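Local coordinates for protein beta-n-acetylhexosaminidase (Streptococcus pneumoniae, PDB 4AZI) that probably hydrolyses terminal beta-linked N-acetylglucosamine residues from glycans, as a family 20 glycoside hydrolase catalytic module of the pneumococcal exo-beta-D-N-acetylglucosaminidase StrH, at residues N135-A138 / K142-K145; Q192-L197 / Y257-P262. The protein carries 2 engineered substitutions. All coordinates share one frame; numbering follows the deposited sequence.

Contact 1: N135-A138 / K142-K145; sequences NPQA and KVSK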
loop_
_atom_site.group_PDB
_atom_site.type_symbol
_atom_site.label_atom_id
_atom_site.label_comp_id
_atom_site.label_asym_id
_atom_site.label_seq_id
_atom_site.Cartn_x
_atom_site.Cartn_y
_atom_site.Cartn_z
ATOM N N ASN A 135 2.239 -20.310 20.964
ATOM C CA ASN A 135 1.530 -20.871 19.809
ATOM C C ASN A 135 0.603 -19.883 19.081
ATOM O O ASN A 135 -0.576 -20.179 18.870
ATOM C CB ASN A 135 0.731 -22.112 20.234
ATOM C CG ASN A 135 1.599 -23.167 20.884
ATOM O OD1 ASN A 135 1.341 -23.591 22.012
ATOM N ND2 ASN A 135 2.645 -23.580 20.186
ATOM N N PRO A 136 1.121 -18.707 18.692
ATOM C CA PRO A 136 0.216 -17.832 17.949
ATOM C C PRO A 136 0.049 -18.270 16.492
ATOM O O PRO A 136 -0.776 -17.705 15.777
ATOM C CB PRO A 136 0.918 -16.479 18.016
ATOM C CG PRO A 136 2.364 -16.825 18.067
ATOM C CD PRO A 136 2.452 -18.097 18.867
ATOM N N GLN A 137 0.819 -19.268 16.068
ATOM C CA GLN A 137 0.891 -19.653 14.663
ATOM C C GLN A 137 -0.233 -20.582 14.238
ATOM O O GLN A 137 -0.611 -21.497 14.969
ATOM C CB GLN A 137 2.228 -20.316 14.340
ATOM C CG GLN A 137 3.452 -19.455 14.611
ATOM C CD GLN A 137 4.034 -19.690 15.996
ATOM O OE1 GLN A 137 3.414 -20.332 16.843
ATOM N NE2 GLN A 137 5.232 -19.166 16.232
ATOM N N ALA A 138 -0.756 -20.332 13.041
ATOM C CA ALA A 138 -1.601 -21.291 12.359
ATOM C C ALA A 138 -0.771 -22.545 12.123
ATOM O O ALA A 138 0.450 -22.475 11.938
ATOM C CB ALA A 138 -2.107 -20.724 11.043
ATOM N N LYS A 142 2.250 -27.852 8.291
ATOM C CA LYS A 142 3.306 -27.622 9.266
ATOM C C LYS A 142 2.939 -26.385 10.066
ATOM O O LYS A 142 1.922 -25.738 9.786
ATOM C CB LYS A 142 4.663 -27.436 8.587
ATOM C CG LYS A 142 4.762 -26.265 7.621
ATOM C CD LYS A 142 6.219 -25.873 7.424
ATOM C CE LYS A 142 6.377 -24.942 6.238
ATOM N NZ LYS A 142 7.709 -24.276 6.196
ATOM N N VAL A 143 3.755 -26.065 11.065
ATOM C CA VAL A 143 3.594 -24.820 11.800
ATOM C C VAL A 143 4.004 -23.666 10.893
ATOM O O VAL A 143 5.123 -23.634 10.376
ATOM C CB VAL A 143 4.396 -24.826 13.117
ATOM C CG1 VAL A 143 4.307 -23.475 13.816
ATOM C CG2 VAL A 143 3.885 -25.936 14.030
ATOM N N SER A 144 3.074 -22.741 10.672
ATOM C CA SER A 144 3.331 -21.603 9.791
ATOM C C SER A 144 4.321 -20.636 10.420
ATOM O O SER A 144 4.344 -20.447 11.640
ATOM C CB SER A 144 2.030 -20.868 9.454
ATOM O OG SER A 144 2.309 -19.651 8.784
ATOM N N LYS A 145 5.138 -20.020 9.578
ATOM C CA LYS A 145 6.017 -18.953 10.033
ATOM C C LYS A 145 5.448 -17.576 9.725
ATOM O O LYS A 145 6.027 -16.564 10.123
ATOM C CB LYS A 145 7.401 -19.097 9.416
ATOM C CG LYS A 145 8.136 -20.329 9.913
ATOM C CD LYS A 145 9.601 -20.010 10.143
ATOM C CE LYS A 145 10.077 -20.673 11.424
ATOM N NZ LYS A 145 9.648 -19.943 12.648
#
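Ala138 and Ser144 face each other with their CA atoms 5.6 Å apart, and a single backbone hydrogen bond spans the gap, from Ser144 N to Ala138 O (2.9 Å, N-H...O 165°). The amide meets the carbonyl oxygen nearly head-on, with a C=O...N angle of 161°. The same oxygen lies 3.4 Å from Ser144 CB.

Beside this bond the aliphatic part of Gln137 does the packing. Its CB rests 3.8 Å from Val143 CG1, the methyl branch that stands anti to the backbone N (chi1 175°), and its CG comes to 3.3 Å from Ser144 O. The chain then bends at chi2, and the amide finds its partner outside the two segments, NE2 bonding to Glu129 OE2. The polar end of Ser144 is also held from outside the pair: OG bonds to Asp187 OD1 and to the backbone N of Thr146 and Thr147, so this buried hydroxyl is gripped several times over.

The two short strands follow helix 122-130 in a partly buried stretch of chain, and Pro136 packs on Leu125, Met128 and Glu129 of that helix. At Lys145 the chain turns a corner and comes back past the first segment, with Ala138 bonded through its backbone to Thr147, on strand 147-148, and Pro136 to Asp149, ahead of helix 153-170.

Contact 2: Q192-L197 / Y257-P262; sequences QGWYYL and YNLASP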
loop_
_atom_site.group_PDB
_atom_site.type_symbol
_atom_site.label_atom_id
_atom_site.label_comp_id
_atom_site.label_asym_id
_atom_site.label_seq_id
_atom_site.Cartn_x
_atom_site.Cartn_y
_atom_site.Cartn_z
ATOM N N GLN A 192 -2.589 -22.731 -0.565
ATOM C CA GLN A 192 -3.997 -23.130 -0.648
ATOM C C GLN A 192 -4.736 -22.724 0.622
ATOM O O GLN A 192 -5.678 -23.396 1.048
ATOM C CB GLN A 192 -4.121 -24.642 -0.866
ATOM C CG GLN A 192 -3.289 -25.184 -2.020
ATOM C CD GLN A 192 -3.274 -26.699 -2.045
ATOM O OE1 GLN A 192 -2.304 -27.328 -1.614
ATOM N NE2 GLN A 192 -4.371 -27.295 -2.509
ATOM N N GLY A 193 -4.316 -21.606 1.211
ATOM C CA GLY A 193 -4.847 -21.130 2.490
ATOM C C GLY A 193 -6.356 -21.125 2.625
ATOM O O GLY A 193 -6.887 -21.587 3.627
ATOM N N TRP A 194 -7.050 -20.617 1.611
ATOM C CA TRP A 194 -8.515 -20.476 1.664
ATOM C C TRP A 194 -9.229 -21.796 1.619
ATOM O O TRP A 194 -10.218 -22.010 2.340
ATOM C CB TRP A 194 -9.000 -19.527 0.562
ATOM C CG TRP A 194 -8.145 -18.284 0.536
ATOM C CD1 TRP A 194 -7.206 -17.905 -0.421
ATOM C CD2 TRP A 194 -8.047 -17.271 1.582
ATOM N NE1 TRP A 194 -6.579 -16.732 -0.058
ATOM C CE2 TRP A 194 -7.041 -16.301 1.128
ATOM C CE3 TRP A 194 -8.689 -17.060 2.793
ATOM C CZ2 TRP A 194 -6.714 -15.184 1.871
ATOM C CZ3 TRP A 194 -8.347 -15.925 3.536
ATOM C CH2 TRP A 194 -7.375 -15.017 3.085
ATOM N N TYR A 195 -8.737 -22.693 0.773
ATOM C CA TYR A 195 -9.208 -24.069 0.744
ATOM C C TYR A 195 -9.060 -24.723 2.132
ATOM O O TYR A 195 -9.976 -25.391 2.592
ATOM C CB TYR A 195 -8.488 -24.862 -0.358
ATOM C CG TYR A 195 -8.960 -26.295 -0.513
ATOM C CD1 TYR A 195 -10.271 -26.587 -0.898
ATOM C CD2 TYR A 195 -8.091 -27.355 -0.284
ATOM C CE1 TYR A 195 -10.702 -27.904 -1.039
ATOM C CE2 TYR A 195 -8.511 -28.670 -0.417
ATOM C CZ TYR A 195 -9.817 -28.938 -0.788
ATOM O OH TYR A 195 -10.214 -30.243 -0.921
ATOM N N TYR A 196 -7.942 -24.490 2.817
ATOM C CA TYR A 196 -7.726 -25.067 4.161
ATOM C C TYR A 196 -8.657 -24.481 5.226
ATOM O O TYR A 196 -9.189 -25.224 6.059
ATOM C CB TYR A 196 -6.272 -24.933 4.609
ATOM C CG TYR A 196 -5.333 -25.987 4.063
ATOM C CD1 TYR A 196 -5.097 -26.107 2.689
ATOM C CD2 TYR A 196 -4.648 -26.844 4.922
ATOM C CE1 TYR A 196 -4.223 -27.063 2.192
ATOM C CE2 TYR A 196 -3.759 -27.796 4.431
ATOM C CZ TYR A 196 -3.555 -27.900 3.068
ATOM O OH TYR A 196 -2.681 -28.839 2.571
ATOM N N LEU A 197 -8.870 -23.164 5.186
ATOM C CA LEU A 197 -9.854 -22.521 6.053
ATOM C C LEU A 197 -11.252 -23.124 5.902
ATOM O O LEU A 197 -11.887 -23.454 6.904
ATOM C CB LEU A 197 -9.917 -21.008 5.813
ATOM C CG LEU A 197 -8.805 -20.121 6.386
ATOM C CD1 LEU A 197 -9.082 -18.684 5.984
ATOM C CD2 LEU A 197 -8.717 -20.236 7.903
ATOM N N TYR A 257 -6.125 -21.759 -6.660
ATOM C CA TYR A 257 -6.190 -20.625 -5.748
ATOM C C TYR A 257 -7.359 -19.831 -6.310
ATOM O O TYR A 257 -7.171 -18.880 -7.067
ATOM C CB TYR A 257 -4.874 -19.839 -5.766
ATOM C CG TYR A 257 -4.670 -18.859 -4.619
ATOM C CD1 TYR A 257 -4.512 -19.304 -3.306
ATOM C CD2 TYR A 257 -4.592 -17.484 -4.858
ATOM C CE1 TYR A 257 -4.302 -18.407 -2.267
ATOM C CE2 TYR A 257 -4.384 -16.583 -3.821
ATOM C CZ TYR A 257 -4.244 -17.050 -2.532
ATOM O OH TYR A 257 -4.042 -16.157 -1.508
ATOM N N ASN A 258 -8.566 -20.288 -5.969
ATOM C CA ASN A 258 -9.807 -19.925 -6.668
ATOM C C ASN A 258 -10.479 -18.632 -6.199
ATOM O O ASN A 258 -11.611 -18.646 -5.705
ATOM C CB ASN A 258 -10.820 -21.073 -6.586
ATOM C CG ASN A 258 -10.341 -22.333 -7.281
ATOM O OD1 ASN A 258 -10.708 -23.436 -6.890
ATOM N ND2 ASN A 258 -9.531 -22.175 -8.321
ATOM N N LEU A 259 -9.796 -17.513 -6.402
ATOM C CA LEU A 259 -10.277 -16.231 -5.888
ATOM C C LEU A 259 -11.568 -15.775 -6.558
ATOM O O LEU A 259 -11.902 -16.226 -7.659
ATOM C CB LEU A 259 -9.180 -15.166 -6.009
ATOM C CG LEU A 259 -7.792 -15.669 -5.606
ATOM C CD1 LEU A 259 -6.736 -14.568 -5.723
ATOM C CD2 LEU A 259 -7.844 -16.264 -4.198
ATOM N N ALA A 260 -12.313 -14.913 -5.873
ATOM C CA ALA A 260 -13.472 -14.263 -6.467
ATOM C C ALA A 260 -13.039 -13.464 -7.689
ATOM O O ALA A 260 -11.927 -12.931 -7.737
ATOM C CB ALA A 260 -14.170 -13.359 -5.457
ATOM N N SER A 261 -13.903 -13.415 -8.692
ATOM C CA SER A 261 -13.631 -12.606 -9.863
ATOM C C SER A 261 -13.920 -11.149 -9.523
ATOM O O SER A 261 -14.692 -10.874 -8.591
ATOM C CB SER A 261 -14.500 -13.056 -11.034
ATOM O OG SER A 261 -15.863 -12.797 -10.768
ATOM N N PRO A 262 -13.308 -10.214 -10.271
ATOM C CA PRO A 262 -13.658 -8.803 -10.104
ATOM C C PRO A 262 -15.127 -8.568 -10.440
ATOM O O PRO A 262 -15.777 -7.753 -9.778
ATOM C CB PRO A 262 -12.751 -8.075 -11.107
ATOM C CG PRO A 262 -11.710 -9.052 -11.495
ATOM C CD PRO A 262 -12.299 -10.412 -11.326
#
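The wall of the active-site pocket that holds the inhibitor, an N-acetylglucosamine-derived phenylcarbamate, includes Tyr257, whose hydroxyl is met by Trp194 of helix 193-199. The indole donates its N-H to the phenol, with Trp194 NE1 3.0 Å from Tyr257 OH and an N-H...O angle of 153°. The oxygen sits at the indole edge, tilted 16° out of the ring plane.

Around the bond the two rings pack closely at an oblique angle. Trp194 CD1 approaches Tyr257 CE1 to 3.5 Å, and the five-membered ring and the phenol ring have their centroids 5.1 Å apart with planes inclined at 48°. The phenol reaches the indole because Tyr257 CG lies anti to the backbone N, carrying OH to the tryptophan. Leu259 adds a looser apolar touch, its CD2 methyl lying 4.2 Å from Trp194 CD1.

In the eight-stranded (beta/alpha) barrel of this family, the loop holding Tyr257 follows the sixth strand, 246-249, and helix 193-199 belongs to the excursion after the fourth, 176-180; the contact therefore joins two loops at the C-terminal ends of the barrel strands, where the substrate site lies. Between Tyr257 and Leu259, Asn258 is the centre of an inverse gamma turn, which swings the chain from one to the other.

Tyr257 OH also bonds to Asp229 OD2, so the phenol oxygen is held by two partners, which probably keeps the ring in place beside the ligand. Trp194 is in turn wedged edge-to-face with Phe206 of helix 203-219, and its ring meets that of Tyr233.

In the fold
Both contacts lie on the same side of the chain's centre, their own centres 20 Å apart and their nearest atoms about 7 Å apart, without touching. Contact 1 is local, a partly buried strand pair near the surface whose segments are separated by three residues; contact 2 is fully buried and joins segments 60 residues apart at the closest ends. The chemistry differs accordingly: a backbone bond with modest aliphatic packing in the first, an indole-to-phenol hydrogen bond between obliquely packed rings in the second. Only contact 2 contains a ligand-pocket residue, while the Ser144 side chain of contact 1 is about 13 Å from the inhibitor. The Tyr196 hydroxyl, bonded to Asp141 between the segments of contact 1, links the two neighbourhoods.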